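Local coordinates for protein aspartate aminotransferase, mitochondrial (Trypanosoma brucei brucei, PDB 4W5K) that probably transfers amino groups from L-aspartate to 2-oxoglutarate, using pyridoxal 5'-phosphate as cofactor and working as a homodimer, at residues Leu33-Tyr38 against Arg373-Gly378; Arg321-Ser326 against Thr382-Val387. The protein carries 1 engineered substitution. All coordinates share one frame; numbering follows the deposited sequence. Where two conformers were deposited one is given.

Contact 1: Leu33-Tyr38 against Arg373-Gly378; sequences LSIGVY and RAAVSG
Ile35 pushes its longer branch from the loop after strand 31-32 into the bend where strand 373-375 gives way to a 3-10 turn. With chi1 at 63°, CG1 sits in the crowded position between the backbone N and the carbonyl carbon, while CG2 is anti to that carbon. From CB outward, CG1 rests on the methyl of Ala375 (CG1 to CB 3.9 Å) and also lies near the Ser377 hydroxyl. The tip carries on past it: Ile35 CD1 comes to 3.3 Å from Ser377 OG and also meets the backbone N of Gly378. That hydroxyl is turned to a carbonyl two residues further along the loop, Ser377 OG donating to Val37 O at 3.1 Å from above the carbonyl plane.

At the other end the contact is backbone-led. Ala375 N donates to Leu33 O at 2.9 Å in a nearly straight bond (172°), again from above the carbonyl plane, and a water donates to both Leu33 O and Arg373 O. Leu33 CD2 lies against Ala375 O and the carbonyl carbon of Gly378. Arg373, its chain bent at chi3 (62°), brings its guanidinium edge-on to the loop, where NH2 gives Ser34 O a weak bond of 3.3 Å.

Ile35 O is buried without a partner, 3.0 Å from Ala375 CB. The side chain of Arg373 is about 5 Å from that of cofactor-binding Asn181, and that of Val37 about 7 Å from the bound pyridoxal phosphate. The bonds thus tie loop to strand near the cofactor, consistent with holding the loop's course there, and the arginine's charge would probably polarise the carbonyls it faces.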
loop_
_atom_site.group_PDB
_atom_site.type_symbol
_atom_site.label_atom_id
_atom_site.label_comp_id
_atom_site.label_asym_id
_atom_site.label_seq_id
_atom_site.Cartn_x
_atom_site.Cartn_y
_atom_site.Cartn_z
ATOM N N LEU A 33 13.305 -21.307 13.118
ATOM C CA LEU A 33 14.023 -21.177 11.860
ATOM C C LEU A 33 13.030 -21.019 10.709
ATOM O O LEU A 33 13.274 -21.470 9.588
ATOM C CB LEU A 33 14.938 -22.383 11.633
ATOM C CG LEU A 33 16.018 -22.592 12.705
ATOM C CD1 LEU A 33 16.909 -23.769 12.319
ATOM C CD2 LEU A 33 16.859 -21.334 12.866
ATOM N N SER A 34 11.908 -20.357 10.992
ATOM C CA SER A 34 10.875 -20.182 9.981
ATOM C C SER A 34 10.636 -18.709 9.688
ATOM O O SER A 34 9.786 -18.361 8.866
ATOM C CB SER A 34 9.574 -20.840 10.431
ATOM O OG SER A 34 8.923 -20.049 11.415
ATOM N N ILE A 35 11.399 -17.847 10.351
ATOM C CA ILE A 35 11.176 -16.409 10.260
ATOM C C ILE A 35 11.532 -15.850 8.891
ATOM O O ILE A 35 12.298 -16.440 8.141
ATOM C CB ILE A 35 11.973 -15.645 11.336
ATOM C CG1 ILE A 35 13.473 -15.832 11.131
ATOM C CG2 ILE A 35 11.589 -16.128 12.724
ATOM C CD1 ILE A 35 14.296 -14.879 11.960
ATOM N N GLY A 36 10.953 -14.706 8.560
ATOM C CA GLY A 36 11.135 -14.133 7.242
ATOM C C GLY A 36 11.959 -12.862 7.240
ATOM O O GLY A 36 12.131 -12.246 6.192
ATOM N N VAL A 37 12.484 -12.473 8.405
ATOM C CA VAL A 37 13.170 -11.189 8.542
ATOM C C VAL A 37 14.546 -11.340 9.213
ATOM O O VAL A 37 14.828 -12.346 9.876
ATOM C CB VAL A 37 12.322 -10.171 9.365
ATOM C CG1 VAL A 37 11.108 -9.709 8.560
ATOM C CG2 VAL A 37 11.866 -10.771 10.675
ATOM N N TYR A 38 15.407 -10.342 9.032
ATOM C CA TYR A 38 16.725 -10.388 9.665
ATOM C C TYR A 38 16.627 -10.266 11.189
ATOM O O TYR A 38 15.728 -9.597 11.734
ATOM C CB TYR A 38 17.640 -9.270 9.112
ATOM C CG TYR A 38 19.058 -9.334 9.672
ATOM C CD1 TYR A 38 19.959 -10.310 9.223
ATOM C CD2 TYR A 38 19.492 -8.435 10.637
ATOM C CE1 TYR A 38 21.251 -10.389 9.751
ATOM C CE2 TYR A 38 20.793 -8.502 11.165
ATOM C CZ TYR A 38 21.660 -9.481 10.708
ATOM O OH TYR A 38 22.938 -9.553 11.244
ATOM N N ARG A 373 13.339 -25.813 4.323
ATOM C CA ARG A 373 13.857 -24.444 4.293
ATOM C C ARG A 373 14.149 -23.971 5.706
ATOM O O ARG A 373 13.283 -24.021 6.570
ATOM C CB ARG A 373 12.866 -23.466 3.646
ATOM C CG ARG A 373 13.341 -22.016 3.744
ATOM C CD ARG A 373 12.231 -20.999 3.453
ATOM N NE ARG A 373 11.108 -21.041 4.389
ATOM C CZ ARG A 373 10.898 -20.187 5.393
ATOM N NH1 ARG A 373 11.769 -19.226 5.670
ATOM N NH2 ARG A 373 9.823 -20.312 6.157
ATOM N N ALA A 374 15.368 -23.507 5.939
ATOM C CA ALA A 374 15.708 -22.931 7.229
ATOM C C ALA A 374 16.012 -21.459 7.027
ATOM O O ALA A 374 16.729 -21.082 6.108
ATOM C CB ALA A 374 16.897 -23.650 7.865
ATOM N N ALA A 375 15.423 -20.624 7.870
ATOM C CA ALA A 375 15.756 -19.213 7.894
ATOM C C ALA A 375 16.963 -19.062 8.798
ATOM O O ALA A 375 16.838 -19.178 10.016
ATOM C CB ALA A 375 14.583 -18.391 8.402
ATOM N N VAL A 376 18.131 -18.817 8.216
ATOM C CA VAL A 376 19.354 -18.843 9.010
ATOM C C VAL A 376 19.533 -17.580 9.859
ATOM O O VAL A 376 20.354 -17.555 10.777
ATOM C CB VAL A 376 20.611 -19.060 8.128
ATOM C CG1 VAL A 376 20.549 -20.426 7.430
ATOM C CG2 VAL A 376 20.762 -17.965 7.101
ATOM N N SER A 377 18.766 -16.536 9.570
ATOM C CA SER A 377 18.754 -15.366 10.449
ATOM C C SER A 377 18.348 -15.735 11.884
ATOM O O SER A 377 18.663 -15.021 12.841
ATOM C CB SER A 377 17.815 -14.295 9.887
ATOM O OG SER A 377 16.552 -14.851 9.582
ATOM N N GLY A 378 17.660 -16.863 12.045
ATOM C CA GLY A 378 17.263 -17.312 13.372
ATOM C C GLY A 378 18.392 -18.056 14.088
ATOM O O GLY A 378 18.303 -18.338 15.292
HETATM O O HOH W 1 11.458 -22.388 7.613
#

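Contact 2: Arg321-Ser326 against Thr382-Val387; sequences RKRLVS and TNVEYV
Arg323 lays its guanidinium over a branch of Val384, so that Val384 CG1 stands 3.7 Å from the plane, over the centre of the group. The arginine starts with CG anti to the backbone N (chi1 176°) and then bends at chi2 (89°), which carries the flat end across the valine obliquely. Its aliphatic root takes part as well: Arg323 CG is 3.8 Å from Val384 CG1 and almost as close to CG2. The valine thus meets both the methylene and the charged part of one side chain.

Past the valine, Arg323 NH2 reaches the tip of Glu385, whose chain runs extended beyond CG. The salt bridge is long, 3.7 Å from Arg323 NH2 to Glu385 OE2, and the guanidinium and carboxylate planes are 61° apart, so the pair does not meet as a flat, two-pronged bridge. The arginine has a second acidic partner through NE, Glu327 on its own helix. Its charge is therefore probably countered chiefly by Glu327 and more loosely by Glu385.

Below this charged pair the packing turns apolar. Val384 CG2 approaches the backbone N of Leu324 at 4.0 Å, and Leu324 CD1 lies 4.4 Å from Val384 CG2 and 4.5 Å from Val387 CG1. Leu379 touches Leu324 and Val387, while Ile340 of helix 338-342 packs on Leu324.

Val384 and Val387, three residues apart, present one side of the C-terminal helix to the long helix 300-331: a helix-helix interface of the small domain in this aminotransferase family, apolar within and charged at its border.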
loop_
_atom_site.group_PDB
_atom_site.type_symbol
_atom_site.label_atom_id
_atom_site.label_comp_id
_atom_site.label_asym_id
_atom_site.label_seq_id
_atom_site.Cartn_x
_atom_site.Cartn_y
_atom_site.Cartn_z
ATOM N N ARG A 321 26.190 -19.606 8.513
ATOM C CA ARG A 321 26.175 -20.750 7.577
ATOM C C ARG A 321 27.462 -21.576 7.706
ATOM O O ARG A 321 27.431 -22.830 7.838
ATOM C CB ARG A 321 25.995 -20.267 6.124
ATOM C CG ARG A 321 24.575 -19.795 5.774
ATOM C CD ARG A 321 24.540 -19.197 4.375
ATOM N NE ARG A 321 23.198 -18.927 3.872
ATOM C CZ ARG A 321 22.407 -19.841 3.314
ATOM N NH1 ARG A 321 22.815 -21.104 3.224
ATOM N NH2 ARG A 321 21.209 -19.500 2.832
ATOM N N LYS A 322 28.600 -20.880 7.686
ATOM C CA LYS A 322 29.904 -21.542 7.760
ATOM C C LYS A 322 30.071 -22.268 9.095
ATOM O O LYS A 322 30.624 -23.375 9.164
ATOM C CB LYS A 322 31.022 -20.509 7.542
ATOM C CG LYS A 322 32.454 -21.028 7.681
ATOM C CD LYS A 322 33.435 -19.983 7.177
ATOM C CE LYS A 322 34.874 -20.477 7.228
ATOM N NZ LYS A 322 35.670 -19.692 8.211
ATOM N N ARG A 323 29.594 -21.630 10.164
ATOM C CA ARG A 323 29.666 -22.212 11.505
ATOM C C ARG A 323 28.773 -23.448 11.634
ATOM O O ARG A 323 29.177 -24.436 12.262
ATOM C CB ARG A 323 29.272 -21.167 12.557
ATOM C CG ARG A 323 29.217 -21.703 13.994
ATOM C CD ARG A 323 30.552 -21.596 14.686
ATOM N NE ARG A 323 30.503 -22.110 16.057
ATOM C CZ ARG A 323 30.125 -21.395 17.115
ATOM N NH1 ARG A 323 29.752 -20.132 16.964
ATOM N NH2 ARG A 323 30.122 -21.941 18.328
ATOM N N LEU A 324 27.572 -23.398 11.050
ATOM C CA LEU A 324 26.690 -24.576 11.022
ATOM C C LEU A 324 27.418 -25.780 10.406
ATOM O O LEU A 324 27.433 -26.900 10.956
ATOM C CB LEU A 324 25.416 -24.287 10.227
ATOM C CG LEU A 324 24.335 -25.374 10.226
ATOM C CD1 LEU A 324 23.888 -25.643 11.644
ATOM C CD2 LEU A 324 23.129 -24.948 9.386
ATOM N N VAL A 325 28.057 -25.543 9.270
ATOM C CA VAL A 325 28.759 -26.632 8.594
ATOM C C VAL A 325 29.938 -27.166 9.415
ATOM O O VAL A 325 30.134 -28.385 9.530
ATOM C CB VAL A 325 29.250 -26.189 7.213
ATOM C CG1 VAL A 325 30.078 -27.288 6.566
ATOM C CG2 VAL A 325 28.043 -25.821 6.344
ATOM N N SER A 326 30.703 -26.263 10.017
ATOM C CA SER A 326 31.852 -26.695 10.801
ATOM C C SER A 326 31.410 -27.416 12.077
ATOM O O SER A 326 32.031 -28.393 12.475
ATOM C CB SER A 326 32.749 -25.508 11.146
ATOM O OG SER A 326 32.119 -24.662 12.081
ATOM N N THR A 382 24.343 -18.216 20.129
ATOM C CA THR A 382 23.821 -18.902 21.317
ATOM C C THR A 382 23.024 -20.172 21.015
ATOM O O THR A 382 22.695 -20.917 21.933
ATOM C CB THR A 382 22.919 -17.973 22.176
ATOM O OG1 THR A 382 21.644 -17.805 21.548
ATOM C CG2 THR A 382 23.568 -16.613 22.370
ATOM N N ASN A 383 22.715 -20.443 19.749
ATOM C CA ASN A 383 21.942 -21.646 19.456
ATOM C C ASN A 383 22.515 -22.531 18.346
ATOM O O ASN A 383 21.971 -23.599 18.071
ATOM C CB ASN A 383 20.489 -21.283 19.113
ATOM C CG ASN A 383 20.356 -20.397 17.867
ATOM O OD1 ASN A 383 21.218 -20.393 16.974
ATOM N ND2 ASN A 383 19.250 -19.658 17.795
ATOM N N VAL A 384 23.594 -22.091 17.705
ATOM C CA VAL A 384 24.078 -22.801 16.525
ATOM C C VAL A 384 24.644 -24.166 16.918
ATOM O O VAL A 384 24.558 -25.128 16.157
ATOM C CB VAL A 384 25.127 -21.968 15.739
ATOM C CG1 VAL A 384 26.413 -21.810 16.516
ATOM C CG2 VAL A 384 25.393 -22.591 14.357
ATOM N N GLU A 385 25.178 -24.278 18.126
ATOM C CA GLU A 385 25.712 -25.558 18.559
ATOM C C GLU A 385 24.591 -26.568 18.789
ATOM O O GLU A 385 24.703 -27.727 18.377
ATOM C CB GLU A 385 26.563 -25.379 19.812
ATOM C CG GLU A 385 27.930 -24.765 19.504
ATOM C CD GLU A 385 28.610 -24.168 20.723
ATOM O OE1 GLU A 385 27.986 -23.339 21.423
ATOM O OE2 GLU A 385 29.777 -24.531 20.979
ATOM N N TYR A 386 23.508 -26.117 19.413
ATOM C CA TYR A 386 22.346 -26.955 19.715
ATOM C C TYR A 386 21.678 -27.445 18.429
ATOM O O TYR A 386 21.324 -28.623 18.297
ATOM C CB TYR A 386 21.344 -26.177 20.584
ATOM C CG TYR A 386 20.009 -26.871 20.805
ATOM C CD1 TYR A 386 19.897 -27.937 21.690
ATOM C CD2 TYR A 386 18.861 -26.450 20.138
ATOM C CE1 TYR A 386 18.683 -28.569 21.898
ATOM C CE2 TYR A 386 17.644 -27.083 20.337
ATOM C CZ TYR A 386 17.563 -28.142 21.222
ATOM O OH TYR A 386 16.354 -28.776 21.435
ATOM N N VAL A 387 21.504 -26.529 17.484
ATOM C CA VAL A 387 20.844 -26.855 16.233
ATOM C C VAL A 387 21.686 -27.832 15.422
ATOM O O VAL A 387 21.147 -28.766 14.833
ATOM C CB VAL A 387 20.561 -25.601 15.410
ATOM C CG1 VAL A 387 20.127 -25.978 14.001
ATOM C CG2 VAL A 387 19.481 -24.767 16.100
#

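From the N terminus, the chain passes through 33-38, then runs through the large mixed sheet and its helices before entering helix 300-331, which holds 321-326. Contact 1 closes a loop of 334 intervening residues when 373-378 returns to 33-38; contact 2 closes a much shorter one, 55 residues, when 382-387 meets 321-326. Their segments alternate, so the two closures cross rather than nest. The centres are 14 Å apart, joined where Asn383 ND2 probably donates a hydrogen bond to Gly378 O (3.0 Å) and where Leu33 packs on Val387. Together they tie the N-terminal loop, strand 373-375, the long helix and the C-terminal helix into one neighbourhood.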